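Local coordinates for RickCE (Rickettsia bellii, PDB 5HAM), which probably acts as a CE-clan effector protease that cleaves ubiquitin from modified proteins, this construct covering the catalytic part and the helices that accompany it, at residues L17-L22 against F27-A32; C211-V216 against E244-I249; L45-A50 against K86-I91. All coordinates share one frame; numbering follows the deposited sequence.

Interaction 1 of 3, residues L17-L22 against F27-A32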
loop_
_atom_site.group_PDB
_atom_site.type_symbol
_atom_site.label_atom_id
_atom_site.label_comp_id
_atom_site.label_asym_id
_atom_site.label_seq_id
_atom_site.Cartn_x
_atom_site.Cartn_y
_atom_site.Cartn_z
ATOM N N LEU A 17 15.523 3.182 -3.526
ATOM C CA LEU A 17 15.903 2.200 -4.518
ATOM C C LEU A 17 15.444 2.626 -5.911
ATOM O O LEU A 17 16.194 2.495 -6.881
ATOM C CB LEU A 17 15.325 0.841 -4.144
ATOM C CG LEU A 17 16.162 0.202 -3.045
ATOM C CD1 LEU A 17 15.413 -0.943 -2.374
ATOM C CD2 LEU A 17 17.476 -0.252 -3.663
ATOM N N LEU A 18 14.226 3.152 -6.002
ATOM C CA LEU A 18 13.675 3.568 -7.287
ATOM C C LEU A 18 14.413 4.778 -7.823
ATOM O O LEU A 18 14.873 4.783 -8.968
ATOM C CB LEU A 18 12.185 3.882 -7.173
ATOM C CG LEU A 18 11.258 2.665 -7.123
ATOM C CD1 LEU A 18 9.844 3.109 -6.792
ATOM C CD2 LEU A 18 11.303 1.906 -8.437
ATOM N N THR A 19 14.519 5.799 -6.985
ATOM C CA THR A 19 15.250 7.016 -7.312
ATOM C C THR A 19 16.701 6.749 -7.744
ATOM O O THR A 19 17.194 7.355 -8.695
ATOM C CB THR A 19 15.211 7.982 -6.122
ATOM O OG1 THR A 19 13.869 8.450 -5.965
ATOM C CG2 THR A 19 16.121 9.168 -6.346
ATOM N N ALA A 20 17.365 5.821 -7.063
ATOM C CA ALA A 20 18.749 5.485 -7.379
ATOM C C ALA A 20 18.895 4.775 -8.726
ATOM O O ALA A 20 19.934 4.869 -9.382
ATOM C CB ALA A 20 19.350 4.637 -6.270
ATOM N N GLN A 21 17.855 4.071 -9.146
ATOM C CA GLN A 21 17.948 3.295 -10.366
ATOM C C GLN A 21 17.131 3.883 -11.511
ATOM O O GLN A 21 16.934 3.227 -12.534
ATOM C CB GLN A 21 17.527 1.858 -10.101
ATOM C CG GLN A 21 18.612 1.015 -9.451
ATOM C CD GLN A 21 18.113 -0.378 -9.132
ATOM O OE1 GLN A 21 17.355 -0.567 -8.181
ATOM N NE2 GLN A 21 18.517 -1.363 -9.934
ATOM N N LEU A 22 16.653 5.112 -11.335
ATOM C CA LEU A 22 15.879 5.781 -12.373
ATOM C C LEU A 22 16.370 7.204 -12.650
ATOM O O LEU A 22 16.474 8.017 -11.737
ATOM C CB LEU A 22 14.395 5.810 -11.993
ATOM C CG LEU A 22 13.634 4.490 -12.146
ATOM C CD1 LEU A 22 12.234 4.563 -11.532
ATOM C CD2 LEU A 22 13.557 4.102 -13.607
ATOM N N PHE A 27 12.164 9.952 -15.690
ATOM C CA PHE A 27 11.228 9.208 -14.857
ATOM C C PHE A 27 10.962 9.948 -13.559
ATOM O O PHE A 27 11.880 10.450 -12.933
ATOM C CB PHE A 27 11.800 7.827 -14.527
ATOM C CG PHE A 27 12.138 7.002 -15.738
ATOM C CD1 PHE A 27 11.157 6.658 -16.653
ATOM C CD2 PHE A 27 13.437 6.562 -15.952
ATOM C CE1 PHE A 27 11.471 5.887 -17.766
ATOM C CE2 PHE A 27 13.760 5.791 -17.055
ATOM C CZ PHE A 27 12.775 5.454 -17.971
ATOM N N SER A 28 9.704 10.017 -13.152
ATOM C CA SER A 28 9.387 10.561 -11.833
ATOM C C SER A 28 8.907 9.473 -10.895
ATOM O O SER A 28 8.006 8.704 -11.218
ATOM C CB SER A 28 8.348 11.680 -11.914
ATOM O OG SER A 28 7.189 11.245 -12.587
ATOM N N VAL A 29 9.530 9.415 -9.733
ATOM C CA VAL A 29 9.100 8.526 -8.682
ATOM C C VAL A 29 8.143 9.236 -7.738
ATOM O O VAL A 29 8.516 10.209 -7.087
ATOM C CB VAL A 29 10.291 8.031 -7.862
ATOM C CG1 VAL A 29 9.795 7.147 -6.724
ATOM C CG2 VAL A 29 11.252 7.295 -8.762
ATOM N N GLN A 30 6.915 8.734 -7.652
ATOM C CA GLN A 30 5.895 9.353 -6.813
ATOM C C GLN A 30 5.951 8.815 -5.394
ATOM O O GLN A 30 6.487 7.738 -5.156
ATOM C CB GLN A 30 4.504 9.099 -7.407
ATOM C CG GLN A 30 4.300 9.761 -8.750
ATOM C CD GLN A 30 4.460 11.265 -8.658
ATOM O OE1 GLN A 30 3.963 11.891 -7.728
ATOM N NE2 GLN A 30 5.174 11.847 -9.610
ATOM N N PRO A 31 5.404 9.570 -4.436
ATOM C CA PRO A 31 5.185 9.008 -3.101
ATOM C C PRO A 31 4.129 7.907 -3.163
ATOM O O PRO A 31 3.334 7.886 -4.096
ATOM C CB PRO A 31 4.682 10.206 -2.292
ATOM C CG PRO A 31 4.269 11.222 -3.293
ATOM C CD PRO A 31 5.126 11.014 -4.485
ATOM N N ALA A 32 4.133 6.997 -2.197
ATOM C CA ALA A 32 3.214 5.865 -2.233
ATOM C C ALA A 32 1.752 6.242 -2.143
ATOM O O ALA A 32 1.361 7.087 -1.343
ATOM C CB ALA A 32 3.550 4.859 -1.128
#

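Interaction 2 of 3, residues C211-V216 against E244-I249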
loop_
_atom_site.group_PDB
_atom_site.type_symbol
_atom_site.label_atom_id
_atom_site.label_comp_id
_atom_site.label_asym_id
_atom_site.label_seq_id
_atom_site.Cartn_x
_atom_site.Cartn_y
_atom_site.Cartn_z
ATOM N N CYS A 211 7.450 -8.559 -1.286
ATOM C CA CYS A 211 6.694 -7.496 -1.984
ATOM C C CYS A 211 7.484 -6.245 -2.326
ATOM O O CYS A 211 7.387 -5.736 -3.439
ATOM C CB CYS A 211 5.444 -7.088 -1.197
ATOM S SG CYS A 211 4.180 -8.369 -1.212
ATOM N N GLY A 212 8.263 -5.737 -1.379
ATOM C CA GLY A 212 9.035 -4.535 -1.638
ATOM C C GLY A 212 10.199 -4.787 -2.585
ATOM O O GLY A 212 10.566 -3.912 -3.388
ATOM N N VAL A 213 10.780 -5.984 -2.497
ATOM C CA VAL A 213 11.892 -6.338 -3.366
ATOM C C VAL A 213 11.446 -6.268 -4.825
ATOM O O VAL A 213 12.084 -5.605 -5.646
ATOM C CB VAL A 213 12.433 -7.761 -3.051
ATOM C CG1 VAL A 213 13.739 -8.002 -3.773
ATOM C CG2 VAL A 213 12.634 -7.939 -1.552
ATOM N N PHE A 214 10.331 -6.930 -5.131
ATOM C CA PHE A 214 9.805 -6.987 -6.496
ATOM C C PHE A 214 9.092 -5.717 -6.961
ATOM O O PHE A 214 9.094 -5.401 -8.158
ATOM C CB PHE A 214 8.904 -8.206 -6.676
ATOM C CG PHE A 214 9.664 -9.476 -6.858
ATOM C CD1 PHE A 214 10.138 -9.837 -8.112
ATOM C CD2 PHE A 214 9.931 -10.300 -5.768
ATOM C CE1 PHE A 214 10.850 -10.994 -8.296
ATOM C CE2 PHE A 214 10.653 -11.463 -5.935
ATOM C CZ PHE A 214 11.118 -11.814 -7.210
ATOM N N THR A 215 8.455 -5.009 -6.030
ATOM C CA THR A 215 7.899 -3.703 -6.332
ATOM C C THR A 215 8.972 -2.831 -6.975
ATOM O O THR A 215 8.736 -2.173 -7.981
ATOM C CB THR A 215 7.380 -3.015 -5.056
ATOM O OG1 THR A 215 6.145 -3.623 -4.664
ATOM C CG2 THR A 215 7.148 -1.521 -5.295
ATOM N N VAL A 216 10.164 -2.854 -6.399
ATOM C CA VAL A 216 11.239 -2.027 -6.901
ATOM C C VAL A 216 11.667 -2.510 -8.279
ATOM O O VAL A 216 11.766 -1.726 -9.221
ATOM C CB VAL A 216 12.455 -2.036 -5.937
ATOM C CG1 VAL A 216 13.709 -1.426 -6.610
ATOM C CG2 VAL A 216 12.100 -1.331 -4.604
ATOM N N GLU A 244 19.924 -8.666 -1.914
ATOM C CA GLU A 244 21.347 -8.437 -1.716
ATOM C C GLU A 244 21.758 -7.271 -2.577
ATOM O O GLU A 244 22.353 -6.315 -2.099
ATOM C CB GLU A 244 22.161 -9.683 -2.074
ATOM C CG GLU A 244 22.040 -10.803 -1.046
ATOM C CD GLU A 244 22.673 -12.118 -1.494
ATOM O OE1 GLU A 244 23.470 -12.125 -2.460
ATOM O OE2 GLU A 244 22.364 -13.154 -0.871
ATOM N N HIS A 245 21.396 -7.352 -3.851
ATOM C CA HIS A 245 21.677 -6.302 -4.807
ATOM C C HIS A 245 21.149 -4.956 -4.322
ATOM O O HIS A 245 21.864 -3.956 -4.367
ATOM C CB HIS A 245 21.071 -6.679 -6.157
ATOM C CG HIS A 245 21.334 -5.670 -7.249
ATOM N ND1 HIS A 245 22.602 -5.350 -7.656
ATOM C CD2 HIS A 245 20.475 -4.943 -7.987
ATOM C CE1 HIS A 245 22.515 -4.437 -8.622
ATOM N NE2 HIS A 245 21.253 -4.177 -8.846
ATOM N N HIS A 246 19.901 -4.935 -3.854
ATOM C CA HIS A 246 19.292 -3.717 -3.315
ATOM C C HIS A 246 20.067 -3.168 -2.122
ATOM O O HIS A 246 20.194 -1.958 -1.963
ATOM C CB HIS A 246 17.858 -3.979 -2.855
ATOM C CG HIS A 246 16.901 -4.221 -3.977
ATOM N ND1 HIS A 246 15.616 -4.657 -3.756
ATOM C CD2 HIS A 246 17.034 -4.086 -5.313
ATOM C CE1 HIS A 246 14.989 -4.779 -4.921
ATOM N NE2 HIS A 246 15.839 -4.432 -5.880
ATOM N N ALA A 247 20.561 -4.058 -1.268
ATOM C CA ALA A 247 21.358 -3.612 -0.129
ATOM C C ALA A 247 22.662 -2.917 -0.571
ATOM O O ALA A 247 23.043 -1.903 0.016
ATOM C CB ALA A 247 21.620 -4.757 0.857
ATOM N N GLN A 248 23.311 -3.439 -1.620
ATOM C CA GLN A 248 24.500 -2.811 -2.215
ATOM C C GLN A 248 24.204 -1.412 -2.750
ATOM O O GLN A 248 24.960 -0.477 -2.508
ATOM C CB GLN A 248 25.051 -3.622 -3.389
ATOM C CG GLN A 248 25.259 -5.113 -3.194
ATOM C CD GLN A 248 26.039 -5.729 -4.366
ATOM O OE1 GLN A 248 27.198 -5.374 -4.596
ATOM N NE2 GLN A 248 25.398 -6.636 -5.120
ATOM N N ILE A 249 23.126 -1.281 -3.518
ATOM C CA ILE A 249 22.715 0.017 -4.039
ATOM C C ILE A 249 22.476 0.980 -2.881
ATOM O O ILE A 249 22.934 2.126 -2.893
ATOM C CB ILE A 249 21.433 -0.112 -4.860
ATOM C CG1 ILE A 249 21.679 -1.017 -6.074
ATOM C CG2 ILE A 249 20.920 1.259 -5.287
ATOM C CD1 ILE A 249 20.413 -1.433 -6.799
#

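Interaction 3 of 3, residues L45-A50 against K86-I91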
loop_
_atom_site.group_PDB
_atom_site.type_symbol
_atom_site.label_atom_id
_atom_site.label_comp_id
_atom_site.label_asym_id
_atom_site.label_seq_id
_atom_site.Cartn_x
_atom_site.Cartn_y
_atom_site.Cartn_z
ATOM N N LEU A 45 -18.080 2.592 14.032
ATOM C CA LEU A 45 -18.061 3.941 14.597
ATOM C C LEU A 45 -18.902 4.083 15.872
ATOM O O LEU A 45 -18.745 5.052 16.629
ATOM C CB LEU A 45 -18.487 4.977 13.556
ATOM C CG LEU A 45 -17.544 5.129 12.352
ATOM C CD1 LEU A 45 -18.112 6.156 11.381
ATOM C CD2 LEU A 45 -16.137 5.519 12.791
ATOM N N LYS A 46 -19.783 3.114 16.119
ATOM C CA LYS A 46 -20.575 3.120 17.354
ATOM C C LYS A 46 -19.686 3.006 18.593
ATOM O O LYS A 46 -20.095 3.371 19.690
ATOM C CB LYS A 46 -21.665 2.045 17.336
ATOM C CG LYS A 46 -22.674 2.281 16.231
ATOM C CD LYS A 46 -23.899 1.413 16.365
ATOM C CE LYS A 46 -25.004 1.889 15.421
ATOM N NZ LYS A 46 -26.339 1.275 15.712
ATOM N N ASP A 47 -18.454 2.542 18.399
ATOM C CA ASP A 47 -17.461 2.528 19.466
ATOM C C ASP A 47 -17.198 3.954 19.933
ATOM O O ASP A 47 -16.742 4.166 21.060
ATOM C CB ASP A 47 -16.137 1.930 18.972
ATOM C CG ASP A 47 -16.153 0.407 18.904
ATOM O OD1 ASP A 47 -17.233 -0.213 19.031
ATOM O OD2 ASP A 47 -15.060 -0.167 18.708
ATOM N N TYR A 48 -17.444 4.922 19.045
ATOM C CA TYR A 48 -17.256 6.329 19.372
ATOM C C TYR A 48 -18.568 7.074 19.668
ATOM O O TYR A 48 -18.570 8.031 20.434
ATOM C CB TYR A 48 -16.505 7.036 18.248
ATOM C CG TYR A 48 -15.241 6.328 17.788
ATOM C CD1 TYR A 48 -14.045 6.463 18.488
ATOM C CD2 TYR A 48 -15.243 5.545 16.645
ATOM C CE1 TYR A 48 -12.907 5.842 18.070
ATOM C CE2 TYR A 48 -14.103 4.914 16.220
ATOM C CZ TYR A 48 -12.935 5.069 16.934
ATOM O OH TYR A 48 -11.793 4.438 16.504
ATOM N N THR A 49 -19.675 6.635 19.071
ATOM C CA THR A 49 -20.920 7.407 19.114
ATOM C C THR A 49 -21.994 6.863 20.050
ATOM O O THR A 49 -22.897 7.604 20.442
ATOM C CB THR A 49 -21.550 7.569 17.702
ATOM O OG1 THR A 49 -21.861 6.281 17.161
ATOM C CG2 THR A 49 -20.605 8.295 16.750
ATOM N N ALA A 50 -21.917 5.576 20.385
ATOM C CA ALA A 50 -22.901 4.960 21.274
ATOM C C ALA A 50 -22.823 5.529 22.676
ATOM O O ALA A 50 -21.743 5.733 23.237
ATOM C CB ALA A 50 -22.747 3.446 21.316
ATOM N N LYS A 86 -8.583 -4.817 23.946
ATOM C CA LYS A 86 -8.176 -3.966 25.049
ATOM C C LYS A 86 -8.193 -2.500 24.653
ATOM O O LYS A 86 -8.632 -1.646 25.428
ATOM C CB LYS A 86 -6.804 -4.393 25.569
ATOM C CG LYS A 86 -6.925 -5.542 26.572
ATOM C CD LYS A 86 -5.659 -6.314 26.806
ATOM C CE LYS A 86 -5.832 -7.202 28.039
ATOM N NZ LYS A 86 -4.610 -7.971 28.396
ATOM N N LYS A 87 -7.754 -2.209 23.434
ATOM C CA LYS A 87 -7.776 -0.835 22.965
ATOM C C LYS A 87 -9.212 -0.320 22.873
ATOM O O LYS A 87 -9.502 0.829 23.235
ATOM C CB LYS A 87 -7.084 -0.687 21.614
ATOM C CG LYS A 87 -7.096 0.753 21.104
ATOM C CD LYS A 87 -6.673 0.855 19.638
ATOM C CE LYS A 87 -7.287 2.074 18.993
ATOM N NZ LYS A 87 -7.330 1.968 17.498
ATOM N N ARG A 88 -10.103 -1.183 22.391
ATOM C CA ARG A 88 -11.514 -0.849 22.297
ATOM C C ARG A 88 -12.114 -0.611 23.676
ATOM O O ARG A 88 -12.921 0.300 23.860
ATOM C CB ARG A 88 -12.271 -1.956 21.591
ATOM C CG ARG A 88 -12.187 -1.891 20.081
ATOM C CD ARG A 88 -13.103 -2.938 19.451
ATOM N NE ARG A 88 -14.525 -2.578 19.483
ATOM C CZ ARG A 88 -15.514 -3.445 19.709
ATOM N NH1 ARG A 88 -15.240 -4.721 19.941
ATOM N NH2 ARG A 88 -16.779 -3.042 19.700
ATOM N N GLU A 89 -11.715 -1.423 24.649
ATOM C CA GLU A 89 -12.191 -1.206 25.997
ATOM C C GLU A 89 -11.782 0.191 26.478
ATOM O O GLU A 89 -12.569 0.875 27.115
ATOM C CB GLU A 89 -11.685 -2.284 26.952
ATOM C CG GLU A 89 -12.320 -2.192 28.331
ATOM C CD GLU A 89 -11.779 -3.216 29.318
ATOM O OE1 GLU A 89 -10.684 -3.777 29.071
ATOM O OE2 GLU A 89 -12.454 -3.444 30.352
ATOM N N GLU A 90 -10.564 0.617 26.151
ATOM C CA GLU A 90 -10.075 1.918 26.594
ATOM C C GLU A 90 -10.893 3.029 25.967
ATOM O O GLU A 90 -11.234 4.014 26.625
ATOM C CB GLU A 90 -8.600 2.128 26.237
ATOM C CG GLU A 90 -7.619 1.188 26.908
ATOM C CD GLU A 90 -7.501 1.379 28.407
ATOM O OE1 GLU A 90 -8.170 2.269 28.985
ATOM O OE2 GLU A 90 -6.721 0.620 29.019
ATOM N N ILE A 91 -11.193 2.867 24.690
ATOM C CA ILE A 91 -11.964 3.856 23.962
ATOM C C ILE A 91 -13.352 4.007 24.561
ATOM O O ILE A 91 -13.827 5.119 24.761
ATOM C CB ILE A 91 -12.037 3.509 22.461
ATOM C CG1 ILE A 91 -10.723 3.916 21.781
ATOM C CG2 ILE A 91 -13.176 4.236 21.779
ATOM C CD1 ILE A 91 -10.534 3.311 20.398
#

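Interaction 1 of 3, residues L17-L22 against F27-A32
L22 and F27 close the turn between helix 11-20 and strand 27-34, with V29 packed beside them. The side chain of L22 makes contact at three of its four carbons. Its CB lies 4.1 Å from F27 CD2 and only slightly farther from the CB of F27. The first torsion sets CG beside the backbone N and anti to the carbonyl carbon (chi1 -75°), and the fork at CG, with chi2 near 171°, gives one methyl to V29 and the other to F27. L22 CD1 rests 4.0 Å from V29 CG2. L22 CD2 goes to the phenyl ring, approaching F27 CD2 to 3.4 Å and F27 CE2 to 3.8 Å, obliquely to the ring.

Four residues earlier, in the last turn of the helix, L18 completes the grip on V29. L18 CB is 3.9 Å from V29 CG2, while L18 CD1 meets the other methyl, V29 CG1, at 4.0 Å. V29 CG2 is therefore shared among L18, T19 and L22. T19 brings its OG1 alongside this methyl, but that hydroxyl is hydrogen-bonded to T15 O of its own helix.

S28 points away from the helix, its OG hydrogen-bonded to D127, and its backbone pairs with strand 135-141; V137 of that strand also touches L18 and L22. The contact thus lays the last turn of the helix on an outer strand of the mixed sheet. No hydrogen bond crosses it, and its chemistry implies an interface set by the fit of branched aliphatic groups and one aromatic ring.

Interaction 2 of 3, residues C211-V216 against E244-I249
The imidazole of H246 reaches from helix 238-251 to V213 and V216, two residues one turn apart on helix 211-223. In the first shell the leading atom is CE1, which stands 3.1 Å from V213 O at the edge of the ring and near its plane. The approach is that of a ring C-H toward a carbonyl, so a modest electrostatic attraction is likely. V213 also offers CG1, anti to its backbone N (chi1 -169°), and this methyl comes within 3.6 Å of H246 CE1. The side chains of V216 and H246 point at each other from their two helices: V216 CG1 lies 3.8 Å from H246 NE2 and V216 CB 3.9 Å from H246 CE1, with CG1 oblique to the ring.

The second shell fixes the ring and the helix it touches. ND1 of H246 is hydrogen-bonded to the hydroxyl of Y9, which helps set the rotation of the imidazole. Within helix 211-223, T215 folds back on its first turn: T215 OG1 donates to C211 O over 2.7 Å, from above the carbonyl plane, while T215 N reaches the same oxygen from the opposite face. C211 opens this helix, a position consistent with that of the nucleophile in CE-clan proteases.

Farther out, L17 of helix 11-20 touches both H246 and V216, joining a third helix to the pair. V213 leans on L242 and R243, a turn earlier in helix 238-251. T215 packs on I14 of helix 11-20 and on W147 and V149, placing helix 211-223 between the sheet's strand 147-155 and helix 238-251.

Interaction 3 of 3, residues L45-A50 against K86-I91
D47 and R88 form a side-on, bidentate salt bridge between two helices of the all-helical region that separates strand 27-34 from strand 135-141. The segments 45-49 and 86-91 run in roughly the same direction, their axes 28° apart and 10.3 Å from each other at the closest point.

The ionic part uses both carboxylate oxygens and two guanidinium nitrogens. R88 NE donates to D47 OD2 over 2.6 Å and R88 NH2 to D47 OD1 over 2.9 Å, both nearly straight. Each oxygen is met on its syn side, and the two flat groups lie only 15° from coplanar, so the pair resists rotation of either end. A bend in the arginine chain at chi3 (76°) turns NE and NH2 together toward the acid. I58 of helix 52-69 touches both D47 and R88, adding an apolar neighbour to the bridge.

The apolar part belongs to I91, whose CG2 lies 4.1 Å from Y48 CE1, obliquely to the tyrosine ring; I91 CD1 comes nearly as close to the same ring carbon. Y48 also leans on L102 and K103 of helix 96-130, which links the contact to that long helix.

One further contact joins side chain to backbone: I91 CG2 sits 3.6 Å from D47 O, a carbonyl oxygen that also accepts a hydrogen bond from R99 NE.

In the fold
From the N terminus, interaction 1 comes first and closes a four-residue turn between helix 11-20 and strand 27-34. The chain then leaves for the helical region, where interaction 3 joins helix 42-49 to helix 75-93 across 35 mostly helical residues. Helix 96-130 leads back to the sheet, and interaction 2 closes the last and mainly helical excursion, between helices 211-223 and 238-251. The three follow in series, none nested or crossed. Interactions 1 and 2 touch: L17 CB lies 3.7 Å from V216 CG1 and L17 CD2 3.6 Å from H246 O, so both helices of interaction 2 pack against helix 11-20. Interaction 3 stands apart, its centre about 40 Å from either of the others.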